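Long-range contact in 2-hydroxyisobutanoyl-CoA mutase large subunit (Aquincola tertiaricarbonis, PDB 4R3U), which pairs with a small cobalamin-binding subunit to isomerise 2-hydroxyisobutyryl-CoA and (S)-3-hydroxybutyryl-CoA, discriminating strongly against the (R) isomer: residues A[230-242]-A[278-292]. Numbering follows the deposited sequence.
Sequences VRIVRDIITYSAK and YVNEVTKTGMHVDEF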
ATOM      1  N   VAL A 230      18.293  33.367 -12.945  1.00 33.76           N
ATOM      2  CA  VAL A 230      19.192  32.622 -12.053  1.00 32.08           C
ATOM      3  C   VAL A 230      19.665  33.578 -10.958  1.00 38.66           C
ATOM      4  O   VAL A 230      19.735  33.199  -9.768  1.00 40.85           O
ATOM      5  CB  VAL A 230      20.321  31.908 -12.837  1.00 33.75           C
ATOM      6  CG1 VAL A 230      21.417  31.381 -11.908  1.00 33.41           C
ATOM      7  CG2 VAL A 230      19.740  30.771 -13.677  1.00 31.67           C
ATOM      8  N   ARG A 231      19.898  34.843 -11.355  1.00 33.04           N
ATOM      9  CA  ARG A 231      20.285  35.911 -10.439  1.00 33.42           C
ATOM     10  C   ARG A 231      19.173  36.105  -9.349  1.00 36.26           C
ATOM     11  O   ARG A 231      19.492  36.360  -8.188  1.00 37.36           O
ATOM     12  CB  ARG A 231      20.578  37.204 -11.249  1.00 33.40           C
ATOM     13  CG  ARG A 231      20.800  38.464 -10.419  1.00 33.42           C
ATOM     14  CD  ARG A 231      19.510  39.229 -10.200  1.00 33.03           C
ATOM     15  NE  ARG A 231      19.691  40.342  -9.265  1.00 47.28           N
ATOM     16  CZ  ARG A 231      19.991  41.588  -9.621  1.00 58.89           C
ATOM     17  NH1 ARG A 231      20.149  41.903 -10.903  1.00 41.74           N
ATOM     18  NH2 ARG A 231      20.127  42.530  -8.700  1.00 42.05           N
ATOM     19  N   ILE A 232      17.884  35.953  -9.722  1.00 29.99           N
ATOM     20  CA  ILE A 232      16.792  36.070  -8.761  1.00 28.72           C
ATOM     21  C   ILE A 232      16.912  34.921  -7.745  1.00 34.61           C
ATOM     22  O   ILE A 232      16.913  35.191  -6.533  1.00 36.22           O
ATOM     23  CB  ILE A 232      15.379  36.187  -9.416  1.00 29.66           C
ATOM     24  CG1 ILE A 232      15.231  37.473 -10.237  1.00 28.86           C
ATOM     25  CG2 ILE A 232      14.284  36.151  -8.344  1.00 30.86           C
ATOM     26  CD1 ILE A 232      14.209  37.386 -11.350  1.00 24.61           C
ATOM     27  N   VAL A 233      17.081  33.656  -8.229  1.00 28.46           N
ATOM     28  CA  VAL A 233      17.276  32.484  -7.361  1.00 26.46           C
ATOM     29  C   VAL A 233      18.436  32.745  -6.388  1.00 32.99           C
ATOM     30  O   VAL A 233      18.323  32.495  -5.187  1.00 34.26           O
ATOM     31  CB  VAL A 233      17.465  31.174  -8.164  1.00 27.77           C
ATOM     32  CG1 VAL A 233      17.582  29.975  -7.232  1.00 25.57           C
ATOM     33  CG2 VAL A 233      16.303  30.967  -9.138  1.00 26.60           C
ATOM     34  N   ARG A 234      19.518  33.316  -6.912  1.00 30.45           N
ATOM     35  CA  ARG A 234      20.714  33.669  -6.154  1.00 31.38           C
ATOM     36  C   ARG A 234      20.346  34.691  -5.082  1.00 37.16           C
ATOM     37  O   ARG A 234      20.666  34.486  -3.918  1.00 39.09           O
ATOM     38  CB  ARG A 234      21.761  34.207  -7.132  1.00 30.90           C
ATOM     39  CG  ARG A 234      23.147  34.437  -6.582  1.00 32.61           C
ATOM     40  CD  ARG A 234      23.794  35.582  -7.341  1.00 37.78           C
ATOM     41  NE  ARG A 234      23.069  36.837  -7.131  1.00 40.75           N
ATOM     42  CZ  ARG A 234      23.398  38.007  -7.661  1.00 48.50           C
ATOM     43  NH1 ARG A 234      22.672  39.083  -7.408  1.00 34.66           N
ATOM     44  NH2 ARG A 234      24.452  38.111  -8.453  1.00 36.36           N
ATOM     45  N   ASP A 235      19.623  35.755  -5.450  1.00 33.89           N
ATOM     46  CA  ASP A 235      19.153  36.763  -4.485  1.00 34.10           C
ATOM     47  C   ASP A 235      18.232  36.164  -3.407  1.00 38.14           C
ATOM     48  O   ASP A 235      18.290  36.564  -2.243  1.00 38.93           O
ATOM     49  CB  ASP A 235      18.438  37.906  -5.203  1.00 34.55           C
ATOM     50  CG  ASP A 235      19.321  38.807  -6.017  1.00 33.17           C
ATOM     51  OD1 ASP A 235      20.518  38.493  -6.169  1.00 31.79           O
ATOM     52  OD2 ASP A 235      18.810  39.807  -6.535  1.00 43.77           O
ATOM     53  N   ILE A 236      17.400  35.199  -3.798  1.00 34.72           N
ATOM     54  CA  ILE A 236      16.530  34.519  -2.837  1.00 34.03           C
ATOM     55  C   ILE A 236      17.425  33.771  -1.850  1.00 37.24           C
ATOM     56  O   ILE A 236      17.249  33.912  -0.639  1.00 38.29           O
ATOM     57  CB  ILE A 236      15.481  33.591  -3.515  1.00 34.69           C
ATOM     58  CG1 ILE A 236      14.462  34.407  -4.331  1.00 33.44           C
ATOM     59  CG2 ILE A 236      14.787  32.705  -2.483  1.00 34.15           C
ATOM     60  CD1 ILE A 236      13.630  33.525  -5.362  1.00 37.51           C
ATOM     61  N   ILE A 237      18.412  33.032  -2.379  1.00 32.93           N
ATOM     62  CA  ILE A 237      19.352  32.229  -1.589  1.00 32.72           C
ATOM     63  C   ILE A 237      20.187  33.057  -0.652  1.00 38.94           C
ATOM     64  O   ILE A 237      20.158  32.771   0.544  1.00 41.06           O
ATOM     65  CB  ILE A 237      20.162  31.218  -2.453  1.00 34.21           C
ATOM     66  CG1 ILE A 237      19.236  30.058  -2.912  1.00 31.60           C
ATOM     67  CG2 ILE A 237      21.408  30.687  -1.706  1.00 33.75           C
ATOM     68  CD1 ILE A 237      19.746  29.276  -4.122  1.00 32.16           C
ATOM     69  N   THR A 238      20.883  34.105  -1.167  1.00 35.21           N
ATOM     70  CA  THR A 238      21.731  35.005  -0.353  1.00 36.12           C
ATOM     71  C   THR A 238      20.950  35.782   0.707  1.00 39.06           C
ATOM     72  O   THR A 238      21.443  35.915   1.823  1.00 39.45           O
ATOM     73  CB  THR A 238      22.580  35.926  -1.215  1.00 43.76           C
ATOM     74  OG1 THR A 238      21.725  36.780  -1.981  1.00 45.96           O
ATOM     75  CG2 THR A 238      23.517  35.157  -2.133  1.00 44.19           C
ATOM     76  N   TYR A 239      19.744  36.294   0.368  1.00 35.69           N
ATOM     77  CA  TYR A 239      18.900  37.036   1.309  1.00 36.15           C
ATOM     78  C   TYR A 239      18.505  36.123   2.501  1.00 39.23           C
ATOM     79  O   TYR A 239      18.683  36.514   3.665  1.00 38.21           O
ATOM     80  CB  TYR A 239      17.639  37.629   0.614  1.00 35.73           C
ATOM     81  CG  TYR A 239      16.635  38.200   1.598  1.00 38.01           C
ATOM     82  CD1 TYR A 239      16.780  39.488   2.102  1.00 42.30           C
ATOM     83  CD2 TYR A 239      15.599  37.414   2.107  1.00 37.18           C
ATOM     84  CE1 TYR A 239      15.914  39.987   3.076  1.00 46.18           C
ATOM     85  CE2 TYR A 239      14.742  37.895   3.099  1.00 38.34           C
ATOM     86  CZ  TYR A 239      14.888  39.191   3.563  1.00 51.73           C
ATOM     87  OH  TYR A 239      14.032  39.684   4.523  1.00 55.62           O
ATOM     88  N   SER A 240      17.927  34.944   2.188  1.00 34.53           N
ATOM     89  CA  SER A 240      17.495  33.951   3.170  1.00 35.02           C
ATOM     90  C   SER A 240      18.616  33.523   4.112  1.00 43.03           C
ATOM     91  O   SER A 240      18.372  33.398   5.310  1.00 43.62           O
ATOM     92  CB  SER A 240      16.921  32.722   2.477  1.00 35.63           C
ATOM     93  OG  SER A 240      15.666  33.025   1.902  1.00 43.12           O
ATOM     94  N   ALA A 241      19.842  33.307   3.575  1.00 41.79           N
ATOM     95  CA  ALA A 241      21.014  32.895   4.350  1.00 43.57           C
ATOM     96  C   ALA A 241      21.359  33.925   5.415  1.00 52.25           C
ATOM     97  O   ALA A 241      21.667  33.560   6.553  1.00 55.74           O
ATOM     98  CB  ALA A 241      22.202  32.675   3.432  1.00 44.65           C
ATOM     99  N   LYS A 242      21.241  35.209   5.068  1.00 47.37           N
ATOM    100  CA  LYS A 242      21.562  36.318   5.957  1.00 48.77           C
ATOM    101  C   LYS A 242      20.373  36.833   6.799  1.00 52.83           C
ATOM    102  O   LYS A 242      20.611  37.465   7.824  1.00 54.98           O
ATOM    103  CB  LYS A 242      22.216  37.475   5.152  1.00 51.84           C
ATOM    104  CG  LYS A 242      23.602  37.166   4.561  1.00 67.31           C
ATOM    105  CD  LYS A 242      24.725  37.696   5.464  1.00 86.21           C
ATOM    106  CE  LYS A 242      26.028  37.928   4.732  1.00 95.71           C
ATOM    107  NZ  LYS A 242      27.007  38.681   5.565  1.00 97.92           N
ATOM    108  N   TYR A 278      23.765  26.426  -9.378  1.00 34.59           N
ATOM    109  CA  TYR A 278      23.305  27.286  -8.285  1.00 33.43           C
ATOM    110  C   TYR A 278      24.392  27.598  -7.276  1.00 37.53           C
ATOM    111  O   TYR A 278      24.560  28.766  -6.920  1.00 39.89           O
ATOM    112  CB  TYR A 278      22.056  26.680  -7.594  1.00 33.20           C
ATOM    113  CG  TYR A 278      20.768  26.738  -8.409  1.00 32.04           C
ATOM    114  CD1 TYR A 278      20.410  27.894  -9.111  1.00 34.29           C
ATOM    115  CD2 TYR A 278      19.867  25.674  -8.405  1.00 30.52           C
ATOM    116  CE1 TYR A 278      19.220  27.965  -9.831  1.00 33.91           C
ATOM    117  CE2 TYR A 278      18.675  25.728  -9.132  1.00 29.71           C
ATOM    118  CZ  TYR A 278      18.343  26.888  -9.824  1.00 37.12           C
ATOM    119  OH  TYR A 278      17.169  26.991 -10.534  1.00 35.58           O
ATOM    120  N   VAL A 279      25.142  26.579  -6.837  1.00 32.94           N
ATOM    121  CA  VAL A 279      26.230  26.717  -5.868  1.00 33.98           C
ATOM    122  C   VAL A 279      27.325  27.616  -6.419  1.00 38.84           C
ATOM    123  O   VAL A 279      27.837  28.485  -5.692  1.00 39.50           O
ATOM    124  CB  VAL A 279      26.785  25.347  -5.390  1.00 37.98           C
ATOM    125  CG1 VAL A 279      27.940  25.535  -4.396  1.00 39.04           C
ATOM    126  CG2 VAL A 279      25.682  24.502  -4.768  1.00 35.86           C
ATOM    127  N   ASN A 280      27.657  27.432  -7.714  1.00 35.02           N
ATOM    128  CA  ASN A 280      28.657  28.250  -8.419  1.00 35.74           C
ATOM    129  C   ASN A 280      28.230  29.725  -8.477  1.00 41.18           C
ATOM    130  O   ASN A 280      29.049  30.607  -8.218  1.00 42.30           O
ATOM    131  CB  ASN A 280      28.908  27.709  -9.826  1.00 34.64           C
ATOM    132  CG  ASN A 280      29.672  26.401  -9.887  1.00 54.20           C
ATOM    133  OD1 ASN A 280      30.557  26.117  -9.082  1.00 48.53           O
ATOM    134  ND2 ASN A 280      29.392  25.599 -10.897  1.00 46.82           N
ATOM    135  N   GLU A 281      26.943  29.982  -8.776  1.00 37.41           N
ATOM    136  CA  GLU A 281      26.373  31.323  -8.852  1.00 37.60           C
ATOM    137  C   GLU A 281      26.375  32.042  -7.517  1.00 40.20           C
ATOM    138  O   GLU A 281      26.664  33.240  -7.483  1.00 41.11           O
ATOM    139  CB  GLU A 281      24.952  31.285  -9.451  1.00 37.67           C
ATOM    140  CG  GLU A 281      24.867  31.620 -10.929  1.00 48.62           C
ATOM    141  CD  GLU A 281      25.980  32.445 -11.527  1.00 60.50           C
ATOM    142  OE1 GLU A 281      26.968  31.841 -12.003  1.00 77.08           O
ATOM    143  OE2 GLU A 281      25.874  33.690 -11.505  1.00 47.21           O
ATOM    144  N   VAL A 282      26.023  31.320  -6.425  1.00 34.92           N
ATOM    145  CA  VAL A 282      25.995  31.864  -5.060  1.00 34.64           C
ATOM    146  C   VAL A 282      27.423  32.112  -4.539  1.00 39.77           C
ATOM    147  O   VAL A 282      27.685  33.189  -4.027  1.00 41.38           O
ATOM    148  CB  VAL A 282      25.127  31.033  -4.072  1.00 37.02           C
ATOM    149  CG1 VAL A 282      25.063  31.705  -2.704  1.00 37.45           C
ATOM    150  CG2 VAL A 282      23.712  30.821  -4.617  1.00 35.21           C
ATOM    151  N   THR A 283      28.342  31.142  -4.702  1.00 37.42           N
ATOM    152  CA  THR A 283      29.725  31.280  -4.229  1.00 40.29           C
ATOM    153  C   THR A 283      30.511  32.357  -4.958  1.00 48.09           C
ATOM    154  O   THR A 283      31.431  32.942  -4.367  1.00 48.35           O
ATOM    155  CB  THR A 283      30.464  29.939  -4.125  1.00 44.58           C
ATOM    156  OG1 THR A 283      30.536  29.331  -5.410  1.00 46.59           O
ATOM    157  CG2 THR A 283      29.827  29.006  -3.122  1.00 40.75           C
ATOM    158  N   LYS A 284      30.095  32.661  -6.220  1.00 45.50           N
ATOM    159  CA  LYS A 284      30.659  33.694  -7.093  1.00 46.20           C
ATOM    160  C   LYS A 284      30.521  35.070  -6.424  1.00 50.15           C
ATOM    161  O   LYS A 284      31.356  35.937  -6.654  1.00 51.20           O
ATOM    162  CB  LYS A 284      29.922  33.668  -8.438  1.00 47.69           C
ATOM    163  CG  LYS A 284      30.685  34.202  -9.640  1.00 60.91           C
ATOM    164  CD  LYS A 284      29.784  34.160 -10.891  1.00 67.41           C
ATOM    165  CE  LYS A 284      30.135  35.239 -11.913  1.00 76.96           C
ATOM    166  NZ  LYS A 284      28.972  35.621 -12.773  1.00 81.53           N
ATOM    167  N   THR A 285      29.496  35.247  -5.555  1.00 45.26           N
ATOM    168  CA  THR A 285      29.231  36.488  -4.792  1.00 44.10           C
ATOM    169  C   THR A 285      30.211  36.642  -3.620  1.00 46.67           C
ATOM    170  O   THR A 285      30.177  37.654  -2.918  1.00 47.14           O
ATOM    171  CB  THR A 285      27.785  36.491  -4.201  1.00 46.20           C
ATOM    172  OG1 THR A 285      27.699  35.528  -3.144  1.00 40.98           O
ATOM    173  CG2 THR A 285      26.702  36.250  -5.238  1.00 39.79           C
ATOM    174  N   GLY A 286      31.024  35.623  -3.385  1.00 42.57           N
ATOM    175  CA  GLY A 286      31.957  35.594  -2.272  1.00 43.16           C
ATOM    176  C   GLY A 286      31.371  34.941  -1.037  1.00 46.31           C
ATOM    177  O   GLY A 286      32.022  34.882   0.012  1.00 46.31           O
ATOM    178  N   MET A 287      30.122  34.439  -1.148  1.00 43.82           N
ATOM    179  CA  MET A 287      29.455  33.727  -0.060  1.00 42.54           C
ATOM    180  C   MET A 287      30.035  32.326  -0.016  1.00 48.95           C
ATOM    181  O   MET A 287      30.012  31.632  -1.028  1.00 49.73           O
ATOM    182  CB  MET A 287      27.934  33.678  -0.256  1.00 42.64           C
ATOM    183  CG  MET A 287      27.231  32.933   0.851  1.00 45.79           C
ATOM    184  SD  MET A 287      25.465  33.202   0.933  1.00 48.57           S
ATOM    185  CE  MET A 287      25.449  34.804   1.725  1.00 46.76           C
ATOM    186  N   HIS A 288      30.585  31.930   1.142  1.00 47.08           N
ATOM    187  CA  HIS A 288      31.170  30.618   1.356  1.00 47.08           C
ATOM    188  C   HIS A 288      30.042  29.611   1.350  1.00 46.82           C
ATOM    189  O   HIS A 288      28.971  29.877   1.901  1.00 43.80           O
ATOM    190  CB  HIS A 288      31.900  30.589   2.715  1.00 50.77           C
ATOM    191  CG  HIS A 288      32.698  29.338   2.970  1.00 55.65           C
ATOM    192  ND1 HIS A 288      32.084  28.132   3.283  1.00 56.45           N
ATOM    193  CD2 HIS A 288      34.039  29.154   2.979  1.00 59.54           C
ATOM    194  CE1 HIS A 288      33.065  27.255   3.434  1.00 57.00           C
ATOM    195  NE2 HIS A 288      34.257  27.821   3.264  1.00 59.26           N
ATOM    196  N   VAL A 289      30.301  28.444   0.743  1.00 43.62           N
ATOM    197  CA  VAL A 289      29.384  27.299   0.646  1.00 41.86           C
ATOM    198  C   VAL A 289      28.682  26.985   1.967  1.00 44.57           C
ATOM    199  O   VAL A 289      27.474  26.739   1.972  1.00 42.76           O
ATOM    200  CB  VAL A 289      30.038  26.022   0.052  1.00 46.95           C
ATOM    201  CG1 VAL A 289      28.990  25.139  -0.611  1.00 44.59           C
ATOM    202  CG2 VAL A 289      31.171  26.351  -0.917  1.00 48.87           C
ATOM    203  N   ASP A 290      29.427  27.012   3.085  1.00 42.32           N
ATOM    204  CA  ASP A 290      28.874  26.683   4.404  1.00 41.51           C
ATOM    205  C   ASP A 290      27.881  27.717   4.981  1.00 44.82           C
ATOM    206  O   ASP A 290      27.155  27.409   5.929  1.00 44.34           O
ATOM    207  CB  ASP A 290      29.982  26.254   5.388  1.00 44.54           C
ATOM    208  CG  ASP A 290      30.728  24.985   4.992  1.00 53.18           C
ATOM    209  OD1 ASP A 290      30.087  24.056   4.478  1.00 52.10           O
ATOM    210  OD2 ASP A 290      31.945  24.900   5.259  1.00 64.62           O
ATOM    211  N   GLU A 291      27.804  28.917   4.371  1.00 40.26           N
ATOM    212  CA  GLU A 291      26.850  29.948   4.787  1.00 38.86           C
ATOM    213  C   GLU A 291      25.432  29.638   4.259  1.00 41.28           C
ATOM    214  O   GLU A 291      24.472  30.208   4.776  1.00 42.68           O
ATOM    215  CB  GLU A 291      27.269  31.337   4.265  1.00 40.82           C
ATOM    216  CG  GLU A 291      28.534  31.938   4.857  1.00 51.91           C
ATOM    217  CD  GLU A 291      28.757  33.379   4.430  1.00 74.25           C
ATOM    218  OE1 GLU A 291      29.798  33.656   3.785  1.00 67.73           O
ATOM    219  OE2 GLU A 291      27.880  34.228   4.720  1.00 62.42           O
ATOM    220  N   PHE A 292      25.293  28.790   3.207  1.00 34.29           N
ATOM    221  CA  PHE A 292      23.993  28.531   2.569  1.00 32.04           C
ATOM    222  C   PHE A 292      23.673  27.072   2.278  1.00 34.92           C
ATOM    223  O   PHE A 292      22.501  26.696   2.348  1.00 35.82           O
ATOM    224  CB  PHE A 292      23.823  29.406   1.301  1.00 32.85           C
ATOM    225  CG  PHE A 292      24.719  29.026   0.142  1.00 33.13           C
ATOM    226  CD1 PHE A 292      26.014  29.529   0.049  1.00 35.31           C
ATOM    227  CD2 PHE A 292      24.268  28.162  -0.858  1.00 31.79           C
ATOM    228  CE1 PHE A 292      26.848  29.161  -1.012  1.00 35.00           C
ATOM    229  CE2 PHE A 292      25.104  27.792  -1.916  1.00 33.31           C
ATOM    230  CZ  PHE A 292      26.391  28.290  -1.980  1.00 32.37           C
TER
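Two outer helices of the substrate-binding TIM barrel, 226-243 and 264-283, meet here through R234 and V282, whose CA atoms lie 5.7 Å apart; the short helical axes cross at -67°. The loop after the second helix, which leads toward strand 298-302, continues the contact toward the C-terminal end of the first helix. Toward the N-terminal end of 230-242, V233 CG1 sits 3.7 Å from CE1 of the Y278 ring, while the ring's hydroxyl reaches on to D211 and the backbone N of L213. Beside it V230 CG1 crosses the bent chain of E281. In the middle, with CG1 beside the backbone N (chi1 -72°), I237 turns its branch methyl CG2 to the other segment, where it touches V282 CG2 at 3.7 Å and F292 CD2 at 3.9 Å. V282 in turn lays CG1 over the centre of one F292 face, and V289 O lies above the opposite face nearer the rim, so the phenyl ring is clasped from within its own segment. T238 CG2 and A241 CB both rest 4.1 Å from M287 SD, and the bend of the methionine at chi3 (-78°) turns CE toward K242 CG. R234 adds its aliphatic part: CD passes T285 CG2 at 3.7 Å and E281 O at the same distance. Its guanidinium turns back along its own helix, where NH1 meets the syn lone pair of D235 OD1 at 2.6 Å; R231 NE grips D235 OD2, and E535 O takes a bond from R234 NH2. T285 OG1 likewise bonds within its segment, to V282 O. With R234, T285 and Y278 bonded within their own segments or to other parts of the chain, the first helix is joined to the second and its following loop mainly by van der Waals contacts of methyl, methylene, aromatic and thioether groups.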